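Local structure of DUF3299 domain-containing protein (Pseudomonas aeruginosa, 4HSP) at residues L73-P81 and Q96-Q107. The protein is of unknown function but belongs to the DUF3299 family of the OB clan and is made with a probable signal peptide, consistent with export from the cytoplasm. Residues are numbered along the deposited sequence; the frame is centred on the assembly and turned at random.
Sequences LVTEFLLVP and QIVYVKTAKGVQ
Phe77 sets its CG between the backbone N and the carbonyl carbon (chi1 61°), which lays its ring alongside Val100. Tyr99 holds CG anti to its backbone N (chi1 -172°), and its hydroxyl reaches Glu76. The segments form two antiparallel strand pairs of a curled mixed sheet, consistent with the OB fold of the clan. Strand 77-80 pairs with 98-102. Beyond corners at Glu76 and at Ala103-Lys104, strand 73-75 pairs with 105-107. Phe77 and Val100 form a hydrogen-bonded pair, with Val100 N 2.8 Å from Phe77 O. Leu79 and Val98 repeat the pattern. Across the corner, Thr102 N still bonds Thr75 O at 2.9 Å. Val74 and Val106 then resume two-way pairing. Phe77, Leu79, Val98 and Val100 lie on one face, all buried, where Val117 of strand 115-118 packs on Phe77, Leu79 and Val100. Val100 CB sits over one face of the Phe77 ring, 3.8 Å from its centroid. Glu76, Leu78, Tyr99 and Lys101 occupy the other face. There Lys101 CG lies 3.8 Å from Glu76 CG. Tyr99 OH donates to Glu76 OE1 at 2.6 Å, nearly along the C-O axis.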
# COMPACT_ATOMS: atom_id res chain seq x y z
N LEU A 73 6.99 5.94 -14.47
CA LEU A 73 5.58 6.31 -14.36
C LEU A 73 4.71 5.36 -15.16
O LEU A 73 5.15 4.84 -16.18
CB LEU A 73 5.34 7.74 -14.86
CG LEU A 73 6.20 8.87 -14.30
CD1 LEU A 73 6.07 10.12 -15.15
CD2 LEU A 73 5.86 9.17 -12.84
N VAL A 74 3.45 5.19 -14.75
CA VAL A 74 2.47 4.37 -15.44
C VAL A 74 1.90 5.18 -16.59
O VAL A 74 1.35 6.26 -16.37
CB VAL A 74 1.37 3.86 -14.49
CG1 VAL A 74 0.31 3.07 -15.25
CG2 VAL A 74 1.99 3.03 -13.36
N THR A 75 2.07 4.69 -17.82
CA THR A 75 1.62 5.41 -19.00
C THR A 75 0.51 4.68 -19.74
O THR A 75 -0.11 5.27 -20.62
CB THR A 75 2.81 5.70 -19.90
OG1 THR A 75 3.50 4.47 -20.15
CG2 THR A 75 3.75 6.75 -19.30
N GLU A 76 0.26 3.39 -19.41
CA GLU A 76 -0.84 2.59 -19.98
C GLU A 76 -1.48 1.81 -18.86
O GLU A 76 -0.80 1.18 -18.06
CB GLU A 76 -0.40 1.66 -21.13
CG GLU A 76 -0.02 2.40 -22.41
CD GLU A 76 0.40 1.55 -23.60
OE1 GLU A 76 -0.31 0.57 -23.93
OE2 GLU A 76 1.42 1.90 -24.24
N PHE A 77 -2.79 1.89 -18.75
CA PHE A 77 -3.48 1.21 -17.68
C PHE A 77 -4.94 0.97 -17.97
O PHE A 77 -5.51 1.58 -18.88
CB PHE A 77 -3.36 2.03 -16.38
CG PHE A 77 -3.94 3.41 -16.41
CD1 PHE A 77 -5.27 3.63 -16.05
CD2 PHE A 77 -3.15 4.52 -16.72
CE1 PHE A 77 -5.80 4.92 -16.01
CE2 PHE A 77 -3.67 5.81 -16.68
CZ PHE A 77 -5.00 6.00 -16.31
N LEU A 78 -5.57 0.10 -17.16
CA LEU A 78 -7.02 -0.10 -17.18
C LEU A 78 -7.64 0.76 -16.08
O LEU A 78 -7.14 0.75 -14.95
CB LEU A 78 -7.43 -1.58 -16.98
CG LEU A 78 -6.84 -2.65 -17.92
CD1 LEU A 78 -7.26 -4.06 -17.46
CD2 LEU A 78 -7.22 -2.42 -19.41
N LEU A 79 -8.68 1.53 -16.43
CA LEU A 79 -9.51 2.29 -15.50
C LEU A 79 -10.70 1.41 -15.21
O LEU A 79 -11.37 0.93 -16.14
CB LEU A 79 -9.92 3.67 -16.06
CG LEU A 79 -10.62 4.61 -15.07
CD1 LEU A 79 -9.63 5.04 -13.92
CD2 LEU A 79 -11.17 5.81 -15.80
N VAL A 80 -10.89 1.12 -13.94
CA VAL A 80 -11.92 0.21 -13.43
C VAL A 80 -12.72 0.94 -12.31
O VAL A 80 -12.19 1.89 -11.70
CB VAL A 80 -11.26 -1.11 -12.92
CG1 VAL A 80 -10.70 -1.93 -14.09
CG2 VAL A 80 -10.17 -0.80 -11.91
N PRO A 81 -13.96 0.50 -12.02
CA PRO A 81 -14.76 1.21 -11.00
C PRO A 81 -14.45 0.82 -9.55
O PRO A 81 -15.04 1.38 -8.63
CB PRO A 81 -16.22 0.83 -11.37
CG PRO A 81 -16.13 -0.14 -12.50
CD PRO A 81 -14.73 -0.60 -12.63
N GLN A 96 -17.21 -1.99 -18.43
CA GLN A 96 -16.92 -1.41 -17.11
C GLN A 96 -15.38 -1.32 -16.96
O GLN A 96 -14.84 -1.37 -15.87
CB GLN A 96 -17.61 -2.20 -15.96
CG GLN A 96 -19.16 -2.18 -15.97
CD GLN A 96 -19.77 -0.84 -15.60
OE1 GLN A 96 -20.13 -0.60 -14.43
NE2 GLN A 96 -19.96 0.04 -16.58
N ILE A 97 -14.69 -1.18 -18.11
CA ILE A 97 -13.24 -1.02 -18.23
C ILE A 97 -12.94 -0.05 -19.37
O ILE A 97 -13.53 -0.15 -20.44
CB ILE A 97 -12.45 -2.36 -18.45
CG1 ILE A 97 -12.94 -3.52 -17.53
CG2 ILE A 97 -10.92 -2.12 -18.32
CD1 ILE A 97 -12.13 -4.84 -17.62
N VAL A 98 -12.00 0.87 -19.14
CA VAL A 98 -11.44 1.79 -20.13
C VAL A 98 -9.92 1.53 -20.22
O VAL A 98 -9.23 1.58 -19.20
CB VAL A 98 -11.75 3.28 -19.81
CG1 VAL A 98 -11.28 4.19 -20.94
CG2 VAL A 98 -13.23 3.50 -19.51
N TYR A 99 -9.41 1.25 -21.43
CA TYR A 99 -7.97 1.15 -21.68
C TYR A 99 -7.48 2.59 -21.90
O TYR A 99 -7.90 3.25 -22.85
CB TYR A 99 -7.70 0.25 -22.90
CG TYR A 99 -6.25 -0.10 -23.15
CD1 TYR A 99 -5.40 0.79 -23.80
CD2 TYR A 99 -5.76 -1.38 -22.86
CE1 TYR A 99 -4.07 0.46 -24.06
CE2 TYR A 99 -4.44 -1.73 -23.15
CZ TYR A 99 -3.59 -0.80 -23.74
OH TYR A 99 -2.29 -1.16 -24.02
N VAL A 100 -6.65 3.09 -20.97
CA VAL A 100 -6.15 4.47 -21.00
C VAL A 100 -4.65 4.49 -21.36
O VAL A 100 -3.90 3.65 -20.88
CB VAL A 100 -6.40 5.18 -19.64
CG1 VAL A 100 -6.08 6.67 -19.70
CG2 VAL A 100 -7.81 4.96 -19.14
N LYS A 101 -4.26 5.46 -22.22
CA LYS A 101 -2.89 5.83 -22.64
C LYS A 101 -2.69 7.30 -22.22
O LYS A 101 -3.56 8.13 -22.51
CB LYS A 101 -2.66 5.66 -24.17
CG LYS A 101 -2.57 4.21 -24.63
CD LYS A 101 -2.06 4.09 -26.07
CE LYS A 101 -2.24 2.68 -26.62
NZ LYS A 101 -1.64 2.52 -27.98
N THR A 102 -1.62 7.60 -21.48
CA THR A 102 -1.34 8.97 -21.03
C THR A 102 0.15 9.36 -21.28
O THR A 102 1.06 8.56 -21.02
CB THR A 102 -1.77 9.20 -19.55
OG1 THR A 102 -1.56 10.57 -19.20
CG2 THR A 102 -1.04 8.31 -18.56
N ALA A 103 0.38 10.58 -21.78
CA ALA A 103 1.73 11.10 -21.99
C ALA A 103 2.31 11.56 -20.64
O ALA A 103 3.49 11.31 -20.36
CB ALA A 103 1.72 12.25 -23.00
N LYS A 104 1.48 12.19 -19.80
CA LYS A 104 1.79 12.61 -18.43
C LYS A 104 1.47 11.41 -17.53
O LYS A 104 0.29 11.17 -17.20
CB LYS A 104 0.98 13.86 -17.99
CG LYS A 104 1.09 15.10 -18.87
CD LYS A 104 -0.04 16.10 -18.55
CE LYS A 104 0.19 17.45 -19.19
NZ LYS A 104 -0.87 18.42 -18.84
N GLY A 105 2.51 10.62 -17.23
CA GLY A 105 2.37 9.40 -16.43
C GLY A 105 1.94 9.60 -14.99
O GLY A 105 1.98 10.71 -14.47
N VAL A 106 1.53 8.50 -14.34
CA VAL A 106 1.13 8.50 -12.94
C VAL A 106 2.16 7.72 -12.15
O VAL A 106 2.62 6.68 -12.61
CB VAL A 106 -0.30 7.92 -12.71
CG1 VAL A 106 -0.75 8.10 -11.26
CG2 VAL A 106 -1.32 8.53 -13.65
N GLN A 107 2.48 8.19 -10.94
CA GLN A 107 3.40 7.56 -9.99
C GLN A 107 2.85 6.21 -9.55
O GLN A 107 1.70 6.15 -9.12
CB GLN A 107 3.59 8.47 -8.76
CG GLN A 107 3.86 9.96 -9.07
CD GLN A 107 5.32 10.30 -9.20
OE1 GLN A 107 6.21 9.44 -9.09
NE2 GLN A 107 5.61 11.58 -9.42